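Local coordinates for structural polyprotein, VP2 (Israeli acute paralysis virus, PDB 5CDD), which probably serves as a structural capsid protein, contributing one jelly-roll subunit to the virus shell alongside VP1 and VP3, at residues C[70-76]-C[184-190]; C[89-95]-C[157-163]. All blocks are in the same frame, centred on the assembly; numbering follows the deposited sequence.

Followed from the N terminus, the chain runs through strand 68-81, continues into strand 90-97, and later returns through strand 155-161 and then strands 179-186 and 188-193. Contact 2 joins 89-95 to 157-163 and so closes the inner loop; contact 1 joins 70-76 to 184-190, 108 residues apart, and encloses it. The two are therefore nested, not crossed. Each is an antiparallel pairing in a different sheet of the jelly roll: contact 1 is the central pair of the BIDG sheet, contact 2 the E-H pair of the CHEF sheet. Their centres are 24 Å apart, on opposite sides of the chain's centre, and their nearest atoms stay about 6 Å apart without touching.

Contact 1 of 2, residues C[70-76]-C[184-190]; sequences YLRCDVQ and WLSNISL
Six backbone hydrogen bonds hold the antiparallel strands together. D74 N reaches S186 O at 2.8 Å, nearly linear at 178°, and S186 N returns to D74 O at 3.0 Å; Q76 N to W184 O (2.8 Å) with W184 N to Q76 O (3.1 Å), and S189 N to R72 O (2.7 Å) with R72 N to S189 O (3.0 Å), form the other two hydrogen-bonded pairs. A side-chain bond is added where S186 OG (chi1 p) donates to Q76 OE1 at 2.7 Å. The register slips by one between R72 and D74, a beta bulge: N187, with phi/psi of 60/33, turns the chain through a corner opposite C73. In consequence 188-190 runs nearly antiparallel to 70-76 (174°), whereas 184-186 lies at 138°. This is the central pairing of the BIDG sheet of a picornavirus-like jelly roll. D74 OD2 comes 3.1 Å from N187 CB, while D74 OD1 takes a hydrogen bond from Y138 N on strand 131-146. Q76 CB sits over the five-membered ring of W184 (chi1 p), 3.3 Å from its centroid and 18° off the normal, a CH-pi contact. On the face carrying L71, V75, L185 and L190, L71 CD1 packs against I188 CG2 (3.6 Å) and L190 CD1 (3.9 Å), and V75 CG2 meets L185 CD2 at 4.0 Å; L56 of helix 53-57 touches both L71 and L185.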
loop_
_atom_site.group_PDB
_atom_site.type_symbol
_atom_site.label_atom_id
_atom_site.label_comp_id
_atom_site.label_asym_id
_atom_site.label_seq_id
_atom_site.Cartn_x
_atom_site.Cartn_y
_atom_site.Cartn_z
ATOM N N TYR C 70 31.567 -23.522 43.460
ATOM C CA TYR C 70 31.271 -23.945 42.094
ATOM C C TYR C 70 32.451 -23.985 41.134
ATOM O O TYR C 70 33.339 -23.136 41.175
ATOM C CB TYR C 70 30.177 -23.051 41.508
ATOM C CG TYR C 70 28.888 -23.088 42.291
ATOM C CD1 TYR C 70 28.140 -24.261 42.387
ATOM C CD2 TYR C 70 28.419 -21.952 42.949
ATOM C CE1 TYR C 70 26.955 -24.304 43.121
ATOM C CE2 TYR C 70 27.236 -21.982 43.686
ATOM C CZ TYR C 70 26.510 -23.160 43.767
ATOM O OH TYR C 70 25.343 -23.194 44.494
ATOM N N LEU C 71 32.432 -24.983 40.258
ATOM C CA LEU C 71 33.479 -25.168 39.264
ATOM C C LEU C 71 32.867 -25.409 37.891
ATOM O O LEU C 71 31.812 -26.030 37.768
ATOM C CB LEU C 71 34.358 -26.364 39.637
ATOM C CG LEU C 71 35.403 -26.796 38.603
ATOM C CD1 LEU C 71 36.453 -25.708 38.435
ATOM C CD2 LEU C 71 36.050 -28.090 39.051
ATOM N N ARG C 72 33.537 -24.903 36.863
ATOM C CA ARG C 72 33.096 -25.069 35.484
ATOM C C ARG C 72 34.378 -25.335 34.704
ATOM O O ARG C 72 35.345 -24.590 34.843
ATOM C CB ARG C 72 32.428 -23.789 34.980
ATOM C CG ARG C 72 31.724 -23.946 33.647
ATOM C CD ARG C 72 31.373 -22.597 33.045
ATOM N NE ARG C 72 30.647 -22.742 31.786
ATOM C CZ ARG C 72 29.376 -23.123 31.693
ATOM N NH1 ARG C 72 28.681 -23.394 32.792
ATOM N NH2 ARG C 72 28.799 -23.240 30.504
ATOM N N CYS C 73 34.401 -26.389 33.894
ATOM C CA CYS C 73 35.618 -26.701 33.153
ATOM C C CYS C 73 35.480 -27.811 32.120
ATOM O O CYS C 73 34.489 -28.543 32.093
ATOM C CB CYS C 73 36.712 -27.109 34.137
ATOM S SG CYS C 73 36.285 -28.606 35.075
ATOM N N ASP C 74 36.498 -27.921 31.271
ATOM C CA ASP C 74 36.555 -28.960 30.253
ATOM C C ASP C 74 37.632 -29.921 30.736
ATOM O O ASP C 74 38.632 -29.494 31.314
ATOM C CB ASP C 74 36.977 -28.400 28.888
ATOM C CG ASP C 74 36.071 -27.287 28.397
ATOM O OD1 ASP C 74 34.838 -27.384 28.575
ATOM O OD2 ASP C 74 36.600 -26.318 27.813
ATOM N N VAL C 75 37.431 -31.212 30.511
ATOM C CA VAL C 75 38.412 -32.201 30.928
ATOM C C VAL C 75 39.325 -32.544 29.762
ATOM O O VAL C 75 38.864 -32.889 28.674
ATOM C CB VAL C 75 37.736 -33.486 31.440
ATOM C CG1 VAL C 75 38.787 -34.541 31.745
ATOM C CG2 VAL C 75 36.921 -33.175 32.687
ATOM N N GLN C 76 40.626 -32.438 29.999
ATOM C CA GLN C 76 41.621 -32.732 28.981
ATOM C C GLN C 76 42.172 -34.133 29.227
ATOM O O GLN C 76 42.540 -34.471 30.352
ATOM C CB GLN C 76 42.753 -31.712 29.058
ATOM C CG GLN C 76 43.214 -31.190 27.715
ATOM C CD GLN C 76 42.155 -30.360 27.028
ATOM O OE1 GLN C 76 41.671 -29.370 27.579
ATOM N NE2 GLN C 76 41.789 -30.757 25.817
ATOM N N TRP C 184 43.717 -33.435 33.070
ATOM C CA TRP C 184 43.815 -32.123 33.693
ATOM C C TRP C 184 42.635 -31.282 33.231
ATOM O O TRP C 184 41.868 -31.708 32.368
ATOM C CB TRP C 184 45.143 -31.453 33.329
ATOM C CG TRP C 184 45.317 -31.123 31.879
ATOM C CD1 TRP C 184 45.018 -29.942 31.265
ATOM C CD2 TRP C 184 45.875 -31.971 30.867
ATOM N NE1 TRP C 184 45.363 -29.996 29.937
ATOM C CE2 TRP C 184 45.891 -31.231 29.665
ATOM C CE3 TRP C 184 46.365 -33.284 30.860
ATOM C CZ2 TRP C 184 46.382 -31.760 28.464
ATOM C CZ3 TRP C 184 46.851 -33.811 29.665
ATOM C CH2 TRP C 184 46.855 -33.047 28.485
ATOM N N LEU C 185 42.485 -30.093 33.799
ATOM C CA LEU C 185 41.362 -29.236 33.448
ATOM C C LEU C 185 41.753 -28.005 32.638
ATOM O O LEU C 185 42.889 -27.536 32.701
ATOM C CB LEU C 185 40.641 -28.805 34.728
ATOM C CG LEU C 185 40.281 -29.941 35.697
ATOM C CD1 LEU C 185 39.705 -29.364 36.978
ATOM C CD2 LEU C 185 39.289 -30.890 35.044
ATOM N N SER C 186 40.798 -27.499 31.864
ATOM C CA SER C 186 40.992 -26.305 31.049
ATOM C C SER C 186 39.664 -25.549 31.063
ATOM O O SER C 186 38.632 -26.125 31.407
ATOM C CB SER C 186 41.379 -26.683 29.619
ATOM O OG SER C 186 40.364 -27.441 28.988
ATOM N N ASN C 187 39.685 -24.268 30.702
ATOM C CA ASN C 187 38.467 -23.459 30.709
ATOM C C ASN C 187 37.890 -23.400 32.111
ATOM O O ASN C 187 36.675 -23.328 32.293
ATOM C CB ASN C 187 37.424 -24.053 29.766
ATOM C CG ASN C 187 37.345 -23.313 28.462
ATOM O OD1 ASN C 187 38.340 -23.177 27.756
ATOM N ND2 ASN C 187 36.156 -22.819 28.133
ATOM N N ILE C 188 38.779 -23.420 33.095
ATOM C CA ILE C 188 38.380 -23.407 34.491
ATOM C C ILE C 188 37.697 -22.133 34.956
ATOM O O ILE C 188 38.126 -21.021 34.640
ATOM C CB ILE C 188 39.582 -23.664 35.403
ATOM C CG1 ILE C 188 40.330 -24.909 34.925
ATOM C CG2 ILE C 188 39.105 -23.840 36.838
ATOM C CD1 ILE C 188 41.661 -25.098 35.583
ATOM N N SER C 189 36.624 -22.320 35.716
ATOM C CA SER C 189 35.850 -21.226 36.284
ATOM C C SER C 189 35.623 -21.610 37.748
ATOM O O SER C 189 34.887 -22.554 38.041
ATOM C CB SER C 189 34.512 -21.094 35.559
ATOM O OG SER C 189 33.765 -20.011 36.075
ATOM N N LEU C 190 36.260 -20.885 38.662
ATOM C CA LEU C 190 36.162 -21.177 40.094
ATOM C C LEU C 190 35.548 -20.002 40.856
ATOM O O LEU C 190 36.165 -18.946 40.953
ATOM C CB LEU C 190 37.564 -21.482 40.622
ATOM C CG LEU C 190 37.770 -22.372 41.843
ATOM C CD1 LEU C 190 37.043 -23.701 41.684
ATOM C CD2 LEU C 190 39.262 -22.610 41.996
#

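Contact 2 of 2, residues C[89-95]-C[157-163]; sequences GRMYLAY and LYLFPIT
L93, in its t,p rotamer, reaches across to two leucines of the facing strand, its CD1 lying 3.8 Å from L157 CD1 and 4.1 Å from L159 CD1; both partners are also t,p. The same sheet face carries M91 and P161, where M91 CE touches P161 CG at 3.5 Å, and Y95, whose CB is 4.0 Å from L157 CD1. Contacts of L93 with V77 and L79, and of L157 with V77 and M134, place this face against the opposing sheet, in the core of the jelly-roll sandwich; the pair itself is E with H of the CHEF sheet. The strands run antiparallel at 158°, with axes 4.6 Å apart. Two hydrogen-bonded pairs set the register: Y92 N to F160 O (2.7 Å) with F160 N to Y92 O (2.9 Å), and A94 N to Y158 O (3.1 Å) with Y158 N to A94 O (2.9 Å). M91-P161, L93-L159 and Y95-L157 are the non-hydrogen-bonded pairs, so the missing amide hydrogen of P161 costs this pairing nothing. Beyond P161 the chain leaves the extended form, I162 having phi/psi of -68/-50, and the bonds become weak: R90 O accepts from I162 N (3.1 Å) and T163 N (3.4 Å), and R90 N donates to T163 OG1 (3.3 Å). The R90 guanidinium makes salt bridges to D125 and to E200 of another chain.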
loop_
_atom_site.group_PDB
_atom_site.type_symbol
_atom_site.label_atom_id
_atom_site.label_comp_id
_atom_site.label_asym_id
_atom_site.label_seq_id
_atom_site.Cartn_x
_atom_site.Cartn_y
_atom_site.Cartn_z
ATOM N N GLY C 89 46.945 -53.792 17.294
ATOM C CA GLY C 89 45.616 -53.618 17.849
ATOM C C GLY C 89 45.167 -52.173 17.780
ATOM O O GLY C 89 45.988 -51.270 17.619
ATOM N N ARG C 90 43.862 -51.952 17.892
ATOM C CA ARG C 90 43.312 -50.602 17.849
ATOM C C ARG C 90 42.144 -50.460 18.821
ATOM O O ARG C 90 41.268 -51.323 18.885
ATOM C CB ARG C 90 42.860 -50.252 16.428
ATOM C CG ARG C 90 42.312 -48.845 16.309
ATOM C CD ARG C 90 42.086 -48.420 14.868
ATOM N NE ARG C 90 43.331 -48.333 14.110
ATOM C CZ ARG C 90 43.500 -47.545 13.052
ATOM N NH1 ARG C 90 42.504 -46.775 12.631
ATOM N NH2 ARG C 90 44.660 -47.530 12.408
ATOM N N MET C 91 42.137 -49.366 19.576
ATOM C CA MET C 91 41.083 -49.119 20.555
ATOM C C MET C 91 40.350 -47.810 20.291
ATOM O O MET C 91 40.741 -47.033 19.419
ATOM C CB MET C 91 41.677 -49.092 21.961
ATOM C CG MET C 91 42.635 -50.231 22.225
ATOM S SD MET C 91 43.018 -50.415 23.962
ATOM C CE MET C 91 41.982 -51.820 24.357
ATOM N N TYR C 92 39.290 -47.569 21.054
ATOM C CA TYR C 92 38.502 -46.356 20.894
ATOM C C TYR C 92 38.217 -45.701 22.242
ATOM O O TYR C 92 37.662 -46.329 23.146
ATOM C CB TYR C 92 37.182 -46.680 20.191
ATOM C CG TYR C 92 36.433 -45.468 19.680
ATOM C CD1 TYR C 92 37.006 -44.623 18.730
ATOM C CD2 TYR C 92 35.144 -45.178 20.129
ATOM C CE1 TYR C 92 36.314 -43.518 18.236
ATOM C CE2 TYR C 92 34.442 -44.074 19.642
ATOM C CZ TYR C 92 35.032 -43.250 18.695
ATOM O OH TYR C 92 34.345 -42.162 18.203
ATOM N N LEU C 93 38.609 -44.437 22.371
ATOM C CA LEU C 93 38.383 -43.685 23.597
ATOM C C LEU C 93 37.223 -42.728 23.353
ATOM O O LEU C 93 37.350 -41.774 22.586
ATOM C CB LEU C 93 39.637 -42.892 23.973
ATOM C CG LEU C 93 39.573 -42.088 25.277
ATOM C CD1 LEU C 93 39.464 -43.035 26.467
ATOM C CD2 LEU C 93 40.815 -41.222 25.402
ATOM N N ALA C 94 36.091 -42.988 24.000
ATOM C CA ALA C 94 34.913 -42.147 23.834
ATOM C C ALA C 94 34.321 -41.732 25.175
ATOM O O ALA C 94 34.583 -42.364 26.197
ATOM C CB ALA C 94 33.865 -42.885 23.013
ATOM N N TYR C 95 33.526 -40.666 25.167
ATOM C CA TYR C 95 32.890 -40.186 26.388
ATOM C C TYR C 95 31.382 -40.094 26.193
ATOM O O TYR C 95 30.898 -39.992 25.065
ATOM C CB TYR C 95 33.469 -38.823 26.801
ATOM C CG TYR C 95 33.061 -37.648 25.938
ATOM C CD1 TYR C 95 31.803 -37.059 26.075
ATOM C CD2 TYR C 95 33.943 -37.106 25.004
ATOM C CE1 TYR C 95 31.433 -35.958 25.306
ATOM C CE2 TYR C 95 33.584 -36.007 24.227
ATOM C CZ TYR C 95 32.328 -35.436 24.385
ATOM O OH TYR C 95 31.968 -34.345 23.627
ATOM N N LEU C 157 33.917 -41.493 30.935
ATOM C CA LEU C 157 34.930 -41.763 29.924
ATOM C C LEU C 157 35.168 -43.268 29.835
ATOM O O LEU C 157 35.285 -43.945 30.857
ATOM C CB LEU C 157 36.232 -41.043 30.277
ATOM C CG LEU C 157 37.364 -41.139 29.253
ATOM C CD1 LEU C 157 36.881 -40.641 27.900
ATOM C CD2 LEU C 157 38.550 -40.323 29.733
ATOM N N TYR C 158 35.240 -43.786 28.613
ATOM C CA TYR C 158 35.442 -45.215 28.399
ATOM C C TYR C 158 36.557 -45.526 27.402
ATOM O O TYR C 158 36.819 -44.750 26.482
ATOM C CB TYR C 158 34.142 -45.852 27.896
ATOM C CG TYR C 158 32.999 -45.846 28.890
ATOM C CD1 TYR C 158 33.011 -46.688 29.999
ATOM C CD2 TYR C 158 31.903 -45.000 28.717
ATOM C CE1 TYR C 158 31.960 -46.691 30.915
ATOM C CE2 TYR C 158 30.846 -44.992 29.627
ATOM C CZ TYR C 158 30.881 -45.842 30.723
ATOM O OH TYR C 158 29.843 -45.843 31.630
ATOM N N LEU C 159 37.209 -46.670 27.600
ATOM C CA LEU C 159 38.274 -47.132 26.714
ATOM C C LEU C 159 37.874 -48.524 26.224
ATOM O O LEU C 159 37.957 -49.503 26.968
ATOM C CB LEU C 159 39.609 -47.200 27.458
ATOM C CG LEU C 159 40.811 -47.663 26.628
ATOM C CD1 LEU C 159 41.018 -46.733 25.444
ATOM C CD2 LEU C 159 42.051 -47.694 27.502
ATOM N N PHE C 160 37.434 -48.598 24.972
ATOM C CA PHE C 160 36.985 -49.853 24.377
ATOM C C PHE C 160 37.958 -50.433 23.357
ATOM O O PHE C 160 38.649 -49.697 22.650
ATOM C CB PHE C 160 35.644 -49.645 23.670
ATOM C CG PHE C 160 34.531 -49.197 24.572
ATOM C CD1 PHE C 160 33.948 -50.081 25.476
ATOM C CD2 PHE C 160 34.036 -47.898 24.489
ATOM C CE1 PHE C 160 32.885 -49.678 26.283
ATOM C CE2 PHE C 160 32.976 -47.486 25.290
ATOM C CZ PHE C 160 32.398 -48.377 26.189
ATOM N N PRO C 161 38.030 -51.771 23.277
ATOM C CA PRO C 161 38.919 -52.439 22.321
ATOM C C PRO C 161 38.112 -52.709 21.046
ATOM O O PRO C 161 37.185 -53.518 21.060
ATOM C CB PRO C 161 39.290 -53.744 23.034
ATOM C CG PRO C 161 38.911 -53.510 24.482
ATOM C CD PRO C 161 37.662 -52.698 24.359
ATOM N N ILE C 162 38.443 -52.027 19.954
ATOM C CA ILE C 162 37.720 -52.238 18.701
ATOM C C ILE C 162 38.022 -53.629 18.156
ATOM O O ILE C 162 37.113 -54.382 17.807
ATOM C CB ILE C 162 38.112 -51.193 17.637
ATOM C CG1 ILE C 162 37.696 -49.796 18.101
ATOM C CG2 ILE C 162 37.449 -51.530 16.308
ATOM C CD1 ILE C 162 38.092 -48.689 17.146
ATOM N N THR C 163 39.309 -53.955 18.086
ATOM C CA THR C 163 39.759 -55.252 17.596
ATOM C C THR C 163 40.497 -55.969 18.716
ATOM O O THR C 163 40.938 -55.340 19.677
ATOM C CB THR C 163 40.740 -55.102 16.420
ATOM O OG1 THR C 163 41.956 -54.502 16.887
ATOM C CG2 THR C 163 40.139 -54.236 15.329
#